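Local coordinates for YopX protein domain-containing protein (Enterococcus faecalis, PDB 2OX7), which is of unknown function but belongs to the YopX family and folds as a mainly beta protein, found in an assembly of four copies, at residues I4-A9 against G78-E83; N29-I34 against D61-V66; T71-K76 against L118-S123; I86-A91 against R99-I104. All blocks are in the same frame, centred on the assembly; numbering follows the deposited sequence.

Interaction 1: residues I4-A9 against G78-E83; sequences IPKFRA and GVEIFE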
loop_
_atom_site.group_PDB
_atom_site.type_symbol
_atom_site.label_atom_id
_atom_site.label_comp_id
_atom_site.label_asym_id
_atom_site.label_seq_id
_atom_site.Cartn_x
_atom_site.Cartn_y
_atom_site.Cartn_z
ATOM N N ILE A 4 12.963 -15.337 2.949
ATOM C CA ILE A 4 14.227 -16.043 2.739
ATOM C C ILE A 4 14.916 -15.385 1.552
ATOM O O ILE A 4 14.327 -15.343 0.474
ATOM C CB ILE A 4 14.040 -17.534 2.404
ATOM C CG1 ILE A 4 13.256 -18.258 3.514
ATOM C CG2 ILE A 4 15.431 -18.175 2.169
ATOM C CD1 ILE A 4 12.675 -19.622 3.091
ATOM N N PRO A 5 16.137 -14.851 1.736
ATOM C CA PRO A 5 16.814 -14.228 0.569
ATOM C C PRO A 5 17.255 -15.250 -0.473
ATOM O O PRO A 5 18.058 -16.157 -0.202
ATOM C CB PRO A 5 18.035 -13.526 1.152
ATOM C CG PRO A 5 18.180 -14.027 2.556
ATOM C CD PRO A 5 16.941 -14.779 2.976
ATOM N N LYS A 6 16.740 -15.070 -1.674
ATOM C CA LYS A 6 17.038 -15.937 -2.761
ATOM C C LYS A 6 17.258 -15.028 -3.952
ATOM O O LYS A 6 16.458 -14.098 -4.184
ATOM C CB LYS A 6 15.891 -16.920 -2.988
ATOM C CG LYS A 6 16.119 -17.857 -4.124
ATOM C CD LYS A 6 15.034 -18.924 -4.121
ATOM C CE LYS A 6 15.514 -20.156 -4.850
ATOM N NZ LYS A 6 16.332 -20.992 -3.897
ATOM N N PHE A 7 18.348 -15.267 -4.690
ATOM C CA PHE A 7 18.731 -14.376 -5.769
ATOM C C PHE A 7 18.987 -15.112 -7.062
ATOM O O PHE A 7 19.467 -16.254 -7.050
ATOM C CB PHE A 7 20.015 -13.569 -5.416
ATOM C CG PHE A 7 19.873 -12.756 -4.169
ATOM C CD1 PHE A 7 19.260 -11.501 -4.201
ATOM C CD2 PHE A 7 20.320 -13.259 -2.959
ATOM C CE1 PHE A 7 19.103 -10.759 -3.014
ATOM C CE2 PHE A 7 20.161 -12.546 -1.788
ATOM C CZ PHE A 7 19.552 -11.288 -1.817
ATOM N N ARG A 8 18.696 -14.432 -8.165
ATOM C CA ARG A 8 19.108 -14.878 -9.515
ATOM C C ARG A 8 19.868 -13.726 -10.169
ATOM O O ARG A 8 19.759 -12.565 -9.745
ATOM C CB ARG A 8 17.914 -15.301 -10.381
ATOM C CG ARG A 8 17.001 -14.151 -10.746
ATOM C CD ARG A 8 15.765 -14.607 -11.485
ATOM N NE ARG A 8 14.986 -13.434 -11.931
ATOM C CZ ARG A 8 13.806 -13.523 -12.544
ATOM N NH1 ARG A 8 13.269 -14.717 -12.733
ATOM N NH2 ARG A 8 13.160 -12.415 -12.916
ATOM N N ALA A 9 20.661 -14.046 -11.194
ATOM C CA ALA A 9 21.483 -13.036 -11.857
ATOM C C ALA A 9 21.459 -13.214 -13.359
ATOM O O ALA A 9 21.521 -14.337 -13.861
ATOM C CB ALA A 9 22.912 -13.096 -11.379
ATOM N N GLY A 78 2.600 -22.031 -8.589
ATOM C CA GLY A 78 3.580 -22.256 -7.524
ATOM C C GLY A 78 5.002 -21.855 -7.815
ATOM O O GLY A 78 5.898 -22.182 -7.035
ATOM N N VAL A 79 5.188 -21.079 -8.880
ATOM C CA VAL A 79 6.503 -20.563 -9.289
ATOM C C VAL A 79 6.846 -19.310 -8.485
ATOM O O VAL A 79 6.010 -18.405 -8.356
ATOM C CB VAL A 79 6.528 -20.240 -10.799
ATOM C CG1 VAL A 79 7.865 -19.606 -11.180
ATOM C CG2 VAL A 79 6.291 -21.524 -11.631
ATOM N N GLU A 80 8.076 -19.244 -7.966
ATOM C CA GLU A 80 8.495 -18.127 -7.119
ATOM C C GLU A 80 8.638 -16.921 -8.033
ATOM O O GLU A 80 9.215 -17.031 -9.097
ATOM C CB GLU A 80 9.835 -18.439 -6.444
ATOM C CG GLU A 80 10.109 -17.613 -5.179
ATOM C CD GLU A 80 11.121 -18.256 -4.190
ATOM O OE1 GLU A 80 11.406 -19.496 -4.280
ATOM O OE2 GLU A 80 11.642 -17.516 -3.315
ATOM N N ILE A 81 8.062 -15.786 -7.630
ATOM C CA ILE A 81 8.059 -14.554 -8.431
ATOM C C ILE A 81 9.251 -13.697 -7.995
ATOM O O ILE A 81 9.391 -13.379 -6.805
ATOM C CB ILE A 81 6.768 -13.765 -8.186
ATOM C CG1 ILE A 81 5.562 -14.543 -8.750
ATOM C CG2 ILE A 81 6.843 -12.356 -8.884
ATOM C CD1 ILE A 81 4.223 -13.983 -8.174
ATOM N N PHE A 82 10.102 -13.331 -8.956
ATOM C CA PHE A 82 11.277 -12.491 -8.689
ATOM C C PHE A 82 11.097 -11.082 -9.259
ATOM O O PHE A 82 10.353 -10.863 -10.247
ATOM C CB PHE A 82 12.503 -13.079 -9.441
ATOM C CG PHE A 82 13.101 -14.269 -8.779
ATOM C CD1 PHE A 82 14.316 -14.154 -8.114
ATOM C CD2 PHE A 82 12.463 -15.498 -8.832
ATOM C CE1 PHE A 82 14.906 -15.281 -7.501
ATOM C CE2 PHE A 82 13.030 -16.653 -8.200
ATOM C CZ PHE A 82 14.249 -16.535 -7.521
ATOM N N GLU A 83 11.889 -10.155 -8.740
ATOM C CA GLU A 83 12.011 -8.872 -9.431
ATOM C C GLU A 83 12.373 -9.155 -10.898
ATOM O O GLU A 83 13.180 -10.073 -11.196
ATOM C CB GLU A 83 13.167 -8.039 -8.872
ATOM C CG GLU A 83 13.189 -7.715 -7.410
ATOM C CD GLU A 83 14.481 -6.930 -7.077
ATOM O OE1 GLU A 83 15.540 -7.538 -6.704
ATOM O OE2 GLU A 83 14.431 -5.696 -7.252
#

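Interaction 2: residues N29-I34 against D61-V66; sequences NSMIAI and DEFPYV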
loop_
_atom_site.group_PDB
_atom_site.type_symbol
_atom_site.label_atom_id
_atom_site.label_comp_id
_atom_site.label_asym_id
_atom_site.label_seq_id
_atom_site.Cartn_x
_atom_site.Cartn_y
_atom_site.Cartn_z
ATOM N N ASN A 29 27.947 -0.657 -1.082
ATOM C CA ASN A 29 26.784 -1.154 -1.838
ATOM C C ASN A 29 27.040 -1.464 -3.322
ATOM O O ASN A 29 26.119 -1.448 -4.141
ATOM C CB ASN A 29 25.573 -0.216 -1.680
ATOM C CG ASN A 29 25.000 -0.222 -0.270
ATOM O OD1 ASN A 29 25.406 -1.021 0.583
ATOM N ND2 ASN A 29 24.054 0.676 -0.015
ATOM N N SER A 30 28.293 -1.744 -3.667
ATOM C CA SER A 30 28.617 -2.179 -5.016
ATOM C C SER A 30 28.851 -3.675 -4.983
ATOM O O SER A 30 29.602 -4.164 -4.141
ATOM C CB SER A 30 29.863 -1.470 -5.540
ATOM O OG SER A 30 29.720 -0.063 -5.441
HETATM N N MSE A 31 28.184 -4.398 -5.877
HETATM C CA MSE A 31 28.452 -5.822 -6.024
HETATM C C MSE A 31 29.812 -6.015 -6.679
HETATM O O MSE A 31 30.058 -5.514 -7.785
HETATM C CB MSE A 31 27.389 -6.521 -6.843
HETATM C CG MSE A 31 27.557 -8.014 -6.852
HETATM SE SE MSE A 31 26.211 -8.913 -7.911
HETATM C CE MSE A 31 26.203 -7.791 -9.512
ATOM N N ILE A 32 30.686 -6.724 -5.975
ATOM C CA ILE A 32 32.065 -6.899 -6.431
ATOM C C ILE A 32 32.391 -8.360 -6.738
ATOM O O ILE A 32 33.413 -8.656 -7.367
ATOM C CB ILE A 32 33.090 -6.247 -5.463
ATOM C CG1 ILE A 32 33.007 -6.864 -4.054
ATOM C CG2 ILE A 32 32.906 -4.715 -5.447
ATOM C CD1 ILE A 32 34.194 -6.488 -3.119
ATOM N N ALA A 33 31.514 -9.271 -6.317
ATOM C CA ALA A 33 31.680 -10.692 -6.626
ATOM C C ALA A 33 30.347 -11.407 -6.693
ATOM O O ALA A 33 29.327 -10.908 -6.208
ATOM C CB ALA A 33 32.599 -11.378 -5.592
ATOM N N ILE A 34 30.377 -12.589 -7.290
ATOM C CA ILE A 34 29.231 -13.467 -7.280
ATOM C C ILE A 34 29.681 -14.910 -7.105
ATOM O O ILE A 34 30.600 -15.381 -7.790
ATOM C CB ILE A 34 28.341 -13.244 -8.542
ATOM C CG1 ILE A 34 27.013 -13.987 -8.423
ATOM C CG2 ILE A 34 29.087 -13.575 -9.846
ATOM C CD1 ILE A 34 25.985 -13.502 -9.450
ATOM N N ASP A 61 35.563 -4.273 -16.576
ATOM C CA ASP A 61 35.408 -2.830 -16.528
ATOM C C ASP A 61 34.083 -2.520 -15.832
ATOM O O ASP A 61 34.037 -1.708 -14.896
ATOM C CB ASP A 61 35.448 -2.249 -17.941
ATOM C CG ASP A 61 36.674 -2.707 -18.726
ATOM O OD1 ASP A 61 36.758 -3.916 -19.057
ATOM O OD2 ASP A 61 37.547 -1.858 -19.014
ATOM N N GLU A 62 33.016 -3.179 -16.287
ATOM C CA GLU A 62 31.727 -3.156 -15.597
ATOM C C GLU A 62 31.261 -4.591 -15.384
ATOM O O GLU A 62 31.115 -5.367 -16.344
ATOM C CB GLU A 62 30.688 -2.280 -16.335
ATOM C CG GLU A 62 29.540 -3.007 -17.047
ATOM C CD GLU A 62 29.839 -3.353 -18.506
ATOM O OE1 GLU A 62 29.742 -4.550 -18.874
ATOM O OE2 GLU A 62 30.158 -2.426 -19.289
ATOM N N PHE A 63 31.078 -4.946 -14.115
ATOM C CA PHE A 63 30.665 -6.281 -13.711
ATOM C C PHE A 63 29.322 -6.586 -14.378
ATOM O O PHE A 63 28.347 -5.887 -14.132
ATOM C CB PHE A 63 30.572 -6.332 -12.189
ATOM C CG PHE A 63 30.621 -7.719 -11.617
ATOM C CD1 PHE A 63 31.587 -8.634 -12.030
ATOM C CD2 PHE A 63 29.699 -8.111 -10.648
ATOM C CE1 PHE A 63 31.633 -9.920 -11.485
ATOM C CE2 PHE A 63 29.740 -9.390 -10.101
ATOM C CZ PHE A 63 30.712 -10.293 -10.513
ATOM N N PRO A 64 29.282 -7.602 -15.261
ATOM C CA PRO A 64 28.137 -7.768 -16.167
ATOM C C PRO A 64 26.997 -8.616 -15.589
ATOM O O PRO A 64 26.387 -9.397 -16.309
ATOM C CB PRO A 64 28.767 -8.505 -17.342
ATOM C CG PRO A 64 29.754 -9.411 -16.693
ATOM C CD PRO A 64 30.296 -8.654 -15.493
ATOM N N TYR A 65 26.728 -8.476 -14.302
ATOM C CA TYR A 65 25.687 -9.279 -13.654
ATOM C C TYR A 65 24.651 -8.358 -13.036
ATOM O O TYR A 65 25.007 -7.360 -12.399
ATOM C CB TYR A 65 26.286 -10.185 -12.588
ATOM C CG TYR A 65 27.298 -11.171 -13.130
ATOM C CD1 TYR A 65 26.914 -12.426 -13.579
ATOM C CD2 TYR A 65 28.656 -10.832 -13.201
ATOM C CE1 TYR A 65 27.848 -13.327 -14.077
ATOM C CE2 TYR A 65 29.594 -11.722 -13.692
ATOM C CZ TYR A 65 29.190 -12.963 -14.134
ATOM O OH TYR A 65 30.139 -13.854 -14.613
ATOM N N VAL A 66 23.377 -8.690 -13.252
ATOM C CA VAL A 66 22.262 -7.892 -12.737
ATOM C C VAL A 66 21.529 -8.790 -11.746
ATOM O O VAL A 66 21.022 -9.840 -12.146
ATOM C CB VAL A 66 21.314 -7.472 -13.882
ATOM C CG1 VAL A 66 20.055 -6.795 -13.340
ATOM C CG2 VAL A 66 22.043 -6.555 -14.890
#

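Interaction 3: residues T71-K76 against L118-S123; sequences TGLKDK and LVFCQS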
loop_
_atom_site.group_PDB
_atom_site.type_symbol
_atom_site.label_atom_id
_atom_site.label_comp_id
_atom_site.label_asym_id
_atom_site.label_seq_id
_atom_site.Cartn_x
_atom_site.Cartn_y
_atom_site.Cartn_z
ATOM N N THR A 71 10.599 -12.334 -4.423
ATOM C CA THR A 71 9.596 -11.598 -3.605
ATOM C C THR A 71 9.056 -12.434 -2.466
ATOM O O THR A 71 8.356 -11.896 -1.576
ATOM C CB THR A 71 8.364 -11.202 -4.422
ATOM O OG1 THR A 71 7.699 -12.390 -4.851
ATOM C CG2 THR A 71 8.737 -10.335 -5.658
ATOM N N GLY A 72 9.302 -13.744 -2.511
ATOM C CA GLY A 72 8.681 -14.667 -1.550
ATOM C C GLY A 72 7.275 -15.064 -1.947
ATOM O O GLY A 72 6.665 -15.905 -1.291
ATOM N N LEU A 73 6.761 -14.481 -3.027
ATOM C CA LEU A 73 5.391 -14.809 -3.427
ATOM C C LEU A 73 5.417 -15.778 -4.590
ATOM O O LEU A 73 6.388 -15.793 -5.361
ATOM C CB LEU A 73 4.639 -13.548 -3.821
ATOM C CG LEU A 73 4.569 -12.491 -2.685
ATOM C CD1 LEU A 73 4.010 -11.207 -3.251
ATOM C CD2 LEU A 73 3.809 -12.997 -1.458
ATOM N N LYS A 74 4.346 -16.572 -4.708
ATOM C CA LYS A 74 4.232 -17.585 -5.772
ATOM C C LYS A 74 3.151 -17.203 -6.784
ATOM O O LYS A 74 2.101 -16.642 -6.416
ATOM C CB LYS A 74 3.910 -18.951 -5.155
ATOM C CG LYS A 74 5.099 -19.534 -4.344
ATOM C CD LYS A 74 4.553 -20.748 -3.574
ATOM C CE LYS A 74 5.617 -21.608 -2.922
ATOM N NZ LYS A 74 6.548 -20.791 -2.164
ATOM N N ASP A 75 3.345 -17.584 -8.043
ATOM C CA ASP A 75 2.239 -17.456 -8.998
ATOM C C ASP A 75 1.247 -18.627 -8.909
ATOM O O ASP A 75 1.398 -19.543 -8.063
ATOM C CB ASP A 75 2.730 -17.221 -10.451
ATOM C CG ASP A 75 3.208 -18.499 -11.159
ATOM O OD1 ASP A 75 3.155 -19.582 -10.545
ATOM O OD2 ASP A 75 3.665 -18.378 -12.355
ATOM N N LYS A 76 0.256 -18.603 -9.798
ATOM C CA LYS A 76 -0.793 -19.619 -9.852
ATOM C C LYS A 76 -0.247 -21.048 -10.030
ATOM O O LYS A 76 -0.907 -22.018 -9.620
ATOM C CB LYS A 76 -1.714 -19.271 -11.016
ATOM C CG LYS A 76 -3.034 -19.941 -11.020
ATOM C CD LYS A 76 -3.690 -19.578 -12.365
ATOM C CE LYS A 76 -4.952 -20.388 -12.573
ATOM N NZ LYS A 76 -5.713 -19.929 -13.748
ATOM N N LEU A 118 -3.559 -2.674 -8.143
ATOM C CA LEU A 118 -3.973 -3.739 -7.207
ATOM C C LEU A 118 -2.848 -3.844 -6.215
ATOM O O LEU A 118 -1.692 -3.619 -6.551
ATOM C CB LEU A 118 -4.185 -5.076 -7.927
ATOM C CG LEU A 118 -5.493 -5.416 -8.671
ATOM C CD1 LEU A 118 -5.416 -6.835 -9.227
ATOM C CD2 LEU A 118 -6.736 -5.243 -7.764
ATOM N N VAL A 119 -3.173 -4.175 -4.984
ATOM C CA VAL A 119 -2.163 -4.443 -3.990
ATOM C C VAL A 119 -1.436 -5.707 -4.466
ATOM O O VAL A 119 -2.048 -6.736 -4.750
ATOM C CB VAL A 119 -2.837 -4.683 -2.613
ATOM C CG1 VAL A 119 -1.833 -5.146 -1.568
ATOM C CG2 VAL A 119 -3.592 -3.372 -2.116
ATOM N N PHE A 120 -0.133 -5.623 -4.587
ATOM C CA PHE A 120 0.647 -6.831 -4.923
ATOM C C PHE A 120 0.823 -7.627 -3.647
ATOM O O PHE A 120 1.649 -7.280 -2.761
ATOM C CB PHE A 120 2.001 -6.402 -5.502
ATOM C CG PHE A 120 2.884 -7.550 -5.916
ATOM C CD1 PHE A 120 2.506 -8.386 -6.951
ATOM C CD2 PHE A 120 4.106 -7.761 -5.269
ATOM C CE1 PHE A 120 3.311 -9.448 -7.361
ATOM C CE2 PHE A 120 4.939 -8.830 -5.688
ATOM C CZ PHE A 120 4.529 -9.655 -6.729
ATOM N N CYS A 121 0.060 -8.721 -3.537
ATOM C CA CYS A 121 0.119 -9.584 -2.379
ATOM C C CYS A 121 -0.312 -11.002 -2.833
ATOM O O CYS A 121 -0.857 -11.167 -3.943
ATOM C CB CYS A 121 -0.815 -9.059 -1.248
ATOM S SG CYS A 121 -2.526 -8.991 -1.729
ATOM N N GLN A 122 -0.056 -11.992 -1.995
ATOM C CA GLN A 122 -0.276 -13.377 -2.429
ATOM C C GLN A 122 -1.735 -13.627 -2.825
ATOM O O GLN A 122 -2.018 -14.324 -3.797
ATOM C CB GLN A 122 0.147 -14.346 -1.349
ATOM C CG GLN A 122 0.046 -15.819 -1.820
ATOM C CD GLN A 122 1.062 -16.099 -2.938
ATOM O OE1 GLN A 122 2.235 -16.387 -2.657
ATOM N NE2 GLN A 122 0.632 -16.001 -4.180
ATOM N N SER A 123 -2.670 -13.098 -2.055
ATOM C CA SER A 123 -4.076 -13.420 -2.330
ATOM C C SER A 123 -4.531 -12.744 -3.641
ATOM O O SER A 123 -5.327 -13.345 -4.397
ATOM C CB SER A 123 -4.964 -12.992 -1.127
ATOM O OG SER A 123 -5.006 -11.588 -1.060
#

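Interaction 4: residues I86-A91 against R99-I104; sequences ILVYDA and RSMHEI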
loop_
_atom_site.group_PDB
_atom_site.type_symbol
_atom_site.label_atom_id
_atom_site.label_comp_id
_atom_site.label_asym_id
_atom_site.label_seq_id
_atom_site.Cartn_x
_atom_site.Cartn_y
_atom_site.Cartn_z
ATOM N N ILE A 86 7.700 -10.938 -15.465
ATOM C CA ILE A 86 6.510 -10.364 -16.126
ATOM C C ILE A 86 5.321 -11.287 -15.918
ATOM O O ILE A 86 5.408 -12.519 -16.199
ATOM C CB ILE A 86 6.794 -10.149 -17.671
ATOM C CG1 ILE A 86 7.937 -9.136 -17.858
ATOM C CG2 ILE A 86 5.460 -9.805 -18.407
ATOM C CD1 ILE A 86 8.617 -9.180 -19.288
ATOM N N LEU A 87 4.236 -10.740 -15.344
ATOM C CA LEU A 87 3.056 -11.567 -15.012
ATOM C C LEU A 87 1.895 -11.215 -15.916
ATOM O O LEU A 87 1.755 -10.048 -16.325
ATOM C CB LEU A 87 2.623 -11.332 -13.569
ATOM C CG LEU A 87 3.402 -12.103 -12.493
ATOM C CD1 LEU A 87 4.892 -11.820 -12.459
ATOM C CD2 LEU A 87 2.754 -11.665 -11.192
ATOM N N VAL A 88 1.065 -12.203 -16.211
ATOM C CA VAL A 88 -0.182 -11.959 -16.924
ATOM C C VAL A 88 -1.343 -12.541 -16.163
ATOM O O VAL A 88 -1.187 -13.568 -15.498
ATOM C CB VAL A 88 -0.182 -12.567 -18.345
ATOM C CG1 VAL A 88 0.761 -11.775 -19.208
ATOM C CG2 VAL A 88 0.117 -14.063 -18.302
ATOM N N TYR A 89 -2.498 -11.903 -16.273
ATOM C CA TYR A 89 -3.735 -12.451 -15.721
ATOM C C TYR A 89 -4.245 -13.610 -16.587
ATOM O O TYR A 89 -4.417 -13.472 -17.822
ATOM C CB TYR A 89 -4.788 -11.336 -15.650
ATOM C CG TYR A 89 -6.024 -11.774 -14.924
ATOM C CD1 TYR A 89 -5.988 -12.057 -13.565
ATOM C CD2 TYR A 89 -7.242 -11.877 -15.596
ATOM C CE1 TYR A 89 -7.121 -12.474 -12.898
ATOM C CE2 TYR A 89 -8.378 -12.288 -14.940
ATOM C CZ TYR A 89 -8.321 -12.549 -13.580
ATOM O OH TYR A 89 -9.466 -12.961 -12.903
ATOM N N ASP A 90 -4.503 -14.747 -15.959
ATOM C CA ASP A 90 -4.681 -15.996 -16.690
ATOM C C ASP A 90 -6.153 -16.177 -17.121
ATOM O O ASP A 90 -6.795 -17.188 -16.842
ATOM C CB ASP A 90 -4.113 -17.167 -15.882
ATOM C CG ASP A 90 -4.156 -18.490 -16.638
ATOM O OD1 ASP A 90 -3.972 -18.455 -17.878
ATOM O OD2 ASP A 90 -4.355 -19.557 -15.990
ATOM N N ALA A 91 -6.681 -15.150 -17.783
ATOM C CA ALA A 91 -8.054 -15.210 -18.304
ATOM C C ALA A 91 -8.015 -16.070 -19.560
ATOM O O ALA A 91 -6.986 -16.109 -20.230
ATOM C CB ALA A 91 -8.563 -13.813 -18.600
ATOM N N ARG A 99 -3.210 -10.660 -23.621
ATOM C CA ARG A 99 -3.519 -10.389 -22.222
ATOM C C ARG A 99 -2.544 -9.320 -21.710
ATOM O O ARG A 99 -1.445 -9.212 -22.222
ATOM C CB ARG A 99 -3.473 -11.710 -21.448
ATOM C CG ARG A 99 -4.528 -12.677 -22.010
ATOM C CD ARG A 99 -4.655 -13.983 -21.260
ATOM N NE ARG A 99 -3.456 -14.790 -21.453
ATOM C CZ ARG A 99 -3.334 -16.054 -21.065
ATOM N NH1 ARG A 99 -4.345 -16.664 -20.470
ATOM N NH2 ARG A 99 -2.194 -16.692 -21.267
ATOM N N SER A 100 -2.946 -8.502 -20.736
ATOM C CA SER A 100 -2.090 -7.383 -20.304
ATOM C C SER A 100 -0.993 -7.893 -19.380
ATOM O O SER A 100 -1.216 -8.797 -18.586
ATOM C CB SER A 100 -2.894 -6.323 -19.568
ATOM O OG SER A 100 -3.532 -6.944 -18.462
HETATM N N MSE A 101 0.177 -7.290 -19.486
HETATM C CA MSE A 101 1.371 -7.815 -18.817
HETATM C C MSE A 101 1.884 -6.784 -17.853
HETATM O O MSE A 101 1.765 -5.584 -18.108
HETATM C CB MSE A 101 2.439 -8.134 -19.852
HETATM C CG MSE A 101 2.051 -9.301 -20.687
HETATM SE SE MSE A 101 3.261 -9.597 -22.139
HETATM C CE MSE A 101 2.204 -10.986 -22.928
ATOM N N HIS A 102 2.468 -7.231 -16.742
ATOM C CA HIS A 102 2.987 -6.291 -15.784
ATOM C C HIS A 102 4.287 -6.813 -15.211
ATOM O O HIS A 102 4.376 -7.957 -14.812
ATOM C CB HIS A 102 1.980 -6.104 -14.646
ATOM C CG HIS A 102 0.588 -5.872 -15.145
ATOM N ND1 HIS A 102 0.116 -4.625 -15.454
ATOM C CD2 HIS A 102 -0.403 -6.739 -15.446
ATOM C CE1 HIS A 102 -1.119 -4.721 -15.907
ATOM N NE2 HIS A 102 -1.464 -5.993 -15.901
ATOM N N GLU A 103 5.281 -5.955 -15.205
ATOM C CA GLU A 103 6.613 -6.228 -14.687
ATOM C C GLU A 103 6.663 -6.080 -13.156
ATOM O O GLU A 103 6.055 -5.154 -12.578
ATOM C CB GLU A 103 7.533 -5.161 -15.282
ATOM C CG GLU A 103 8.963 -5.243 -14.895
ATOM C CD GLU A 103 9.793 -4.102 -15.529
ATOM O OE1 GLU A 103 10.892 -3.882 -15.029
ATOM O OE2 GLU A 103 9.318 -3.414 -16.481
ATOM N N ILE A 104 7.404 -6.950 -12.497
ATOM C CA ILE A 104 7.617 -6.832 -11.058
ATOM C C ILE A 104 8.814 -5.958 -10.781
ATOM O O ILE A 104 9.933 -6.161 -11.342
ATOM C CB ILE A 104 7.785 -8.223 -10.414
ATOM C CG1 ILE A 104 6.574 -9.107 -10.760
ATOM C CG2 ILE A 104 7.995 -8.120 -8.892
ATOM C CD1 ILE A 104 5.195 -8.512 -10.346
#

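Interaction 1: residues I4-A9 against G78-E83
R8 and F82 meet through their side chains while their backbones stay apart: the touching parts run 63° from each other, and CA of F7 lies 8.2 Å from CA of F82. The aliphatic part of R8 passes over one face of the F82 ring, with CD offset toward the rim. Its CG sits between the backbone N and the carbonyl carbon (chi1 67°), and from there the chain runs extended to NE. CD makes a CH-pi contact, 4.0 Å from the centroid of the F82 ring. Farther out, CZ of R8 lies 3.4 Å from CB of F82, which is over the centre of the guanidinium. The guanidinium and ring planes are only 10° apart. NH2 of R8 then donates to O of E83 at 2.9 Å, with a bent N-H...O angle. This oxygen lies well out of the guanidinium plane. NH2 also takes part in a salt bridge to D85, whose other carboxylate oxygen accepts from N of F82. D85 therefore binds both R8 and the backbone of F82. NE of R8 is buried by the contact and has no partner in the model. At the other end, CD of K6 packs 3.7 Å from OE1 of E80. NZ of K6 and OE1 of E80 stay 5.2 Å apart. Their polar ends are used elsewhere: NZ bonds N20, and OE2 of E80 bonds S70. K6 CG also touches the ring tip, 4.1 Å from CZ of F82. The buried R8-F82 packing joins the three-stranded antiparallel sheet containing strand 7-11 to the short strand 80-82 in the YopX fold.

Interaction 2: residues N29-I34 against D61-V66
Y65, which meets M31 and I34 across the contact, has its OH hydrogen-bonded to D55 on strand 46-56. Between the two segments themselves the side-chain contacts are apolar. CG2 of I34 lies over the centre of the Y65 ring in a CH-pi contact, 4.2 Å from the centroid and almost on the ring normal. The same methyl touches the tip of the next ring, 3.7 Å from CZ of F63. The two rings also meet: CD2 of Y65 stands 3.4 Å above the plane of F63, over its centre. Strand 31-41 carries a classic beta bulge here, with I32 and A33 both facing L24 on strand 21-25. The sheet of strands 21-25, 31-41 and 46-56 packs against strand 65-71 and the loop leading into it. A second subunit packs on the bulge, F38 of that copy on I32 and I40 of that copy on A33. Selenomethionine M31 comes in at the edge of F63, with the side chains crossing at about a right angle. Its SE is 5.5 Å from the F63 centroid, a Met-aromatic contact. A bend at chi3 (45°) places CE 3.7 Å from CD2 of F63. CE also lies 3.2 Å from O of Y65.

Interaction 3: residues T71-K76 against L118-S123
The amide of Q122 pairs with the backbone of K74 as a neighbouring strand would, just after an ST turn at T71. In that turn, N of L73 donates to OG1 of T71 at 2.9 Å. OG1 of T71 also hydrogen-bonds O of I81. The tight part of the contact is polar and nearly straight. N of K74 donates to OE1 of Q122 at 2.9 Å, on a lone pair in the carbonyl plane. NE2 of Q122 returns a bond of 2.8 Å to O of K74, which lies close to the amide plane. Two bonds therefore fix the rotation of the amide. A bend at chi2 (66°) turns CD of Q122 toward the strand. Beside this pair the core is apolar and buried. The L73 side chain lies alongside those of F120 and Q122, running opposite to each, and F120 also meets W113 edge-to-face. The looser side is the K74 side chain: it is exposed, and its amine end turns from 118-123. C121 is the N-cap of helix 122-126, and N of Q122 bonds D108 of a second subunit. T71 brings its methyl to the edge of the F120 ring, CG2 lying 4.1 Å from CE2 of F120. CD1 of L73 comes nearer to that ring atom, 3.5 Å from CE2 of F120.

Interaction 4: residues I86-A91 against R99-I104
I86 and M101 cross obliquely on one face of the sheet, while L87, on the opposite face with H102, meets I104. CG2 of I86, anti to the backbone N, reaches CB of the selenomethionine M101 at 3.7 Å. V88 lies beside M101 and points the same way, but the modelled spacing of this pair is doubtful. L87 and I104 also cross obliquely, with CD1 of L87 3.6 Å from CG1 of I104. I81 and W113 pack on both of these residues. The backbones between the two layers belong to a beta hairpin, strands 85-89 and 101-107, at the middle of a four-stranded antiparallel sheet. L87 and H102 are a hydrogen-bonded pair. N of L87 donates to O of H102 at 2.8 Å, and N of H102 donates back to O of L87 at 2.9 Å. I86 and E103 form the adjoining non-hydrogen-bonded pair. ND1 of H102 hydrogen-bonds O of E114. Past the strand, D90 is the centre of an inverse gamma turn. Here R99 lies beside D90, pointing the same way, with the carboxylate and guanidinium planes 65° apart. NH1 of R99 donates to O of A91 at 2.7 Å, and that oxygen lies near the guanidinium plane. NH1 also makes a weak bond of 3.2 Å to OD1 of D90, part of a salt bridge. OD2 of D90 has a second cationic partner, K76. CD of R99 lies near two backbone oxygens, 3.3 Å from O of A91 and 3.5 Å from O of Y89.

In the fold
Interaction 2 lies on one side of the chain's centre, with interactions 3 and 4 on the other. Its centre is about 29 Å and 30 Å from theirs, and it touches neither. Interaction 1 sits near the middle and touches all three. It shares the sheet of strands 7-11 and 65-71 with interaction 2, where A9 packs on I34. Strands 73-74, 80-82 and 85-89, of interactions 3, 1 and 4, follow each other in the chain. Interactions 3 and 4 have centres about 12 Å apart, joined by the K76-D90 salt bridge and by F120 on I104. Along the chain the segments of interactions 1 and 3 alternate; interaction 1 joins strand 7-11 to the part holding interactions 3 and 4. Interactions 1, 2 and 3 also touch a second subunit.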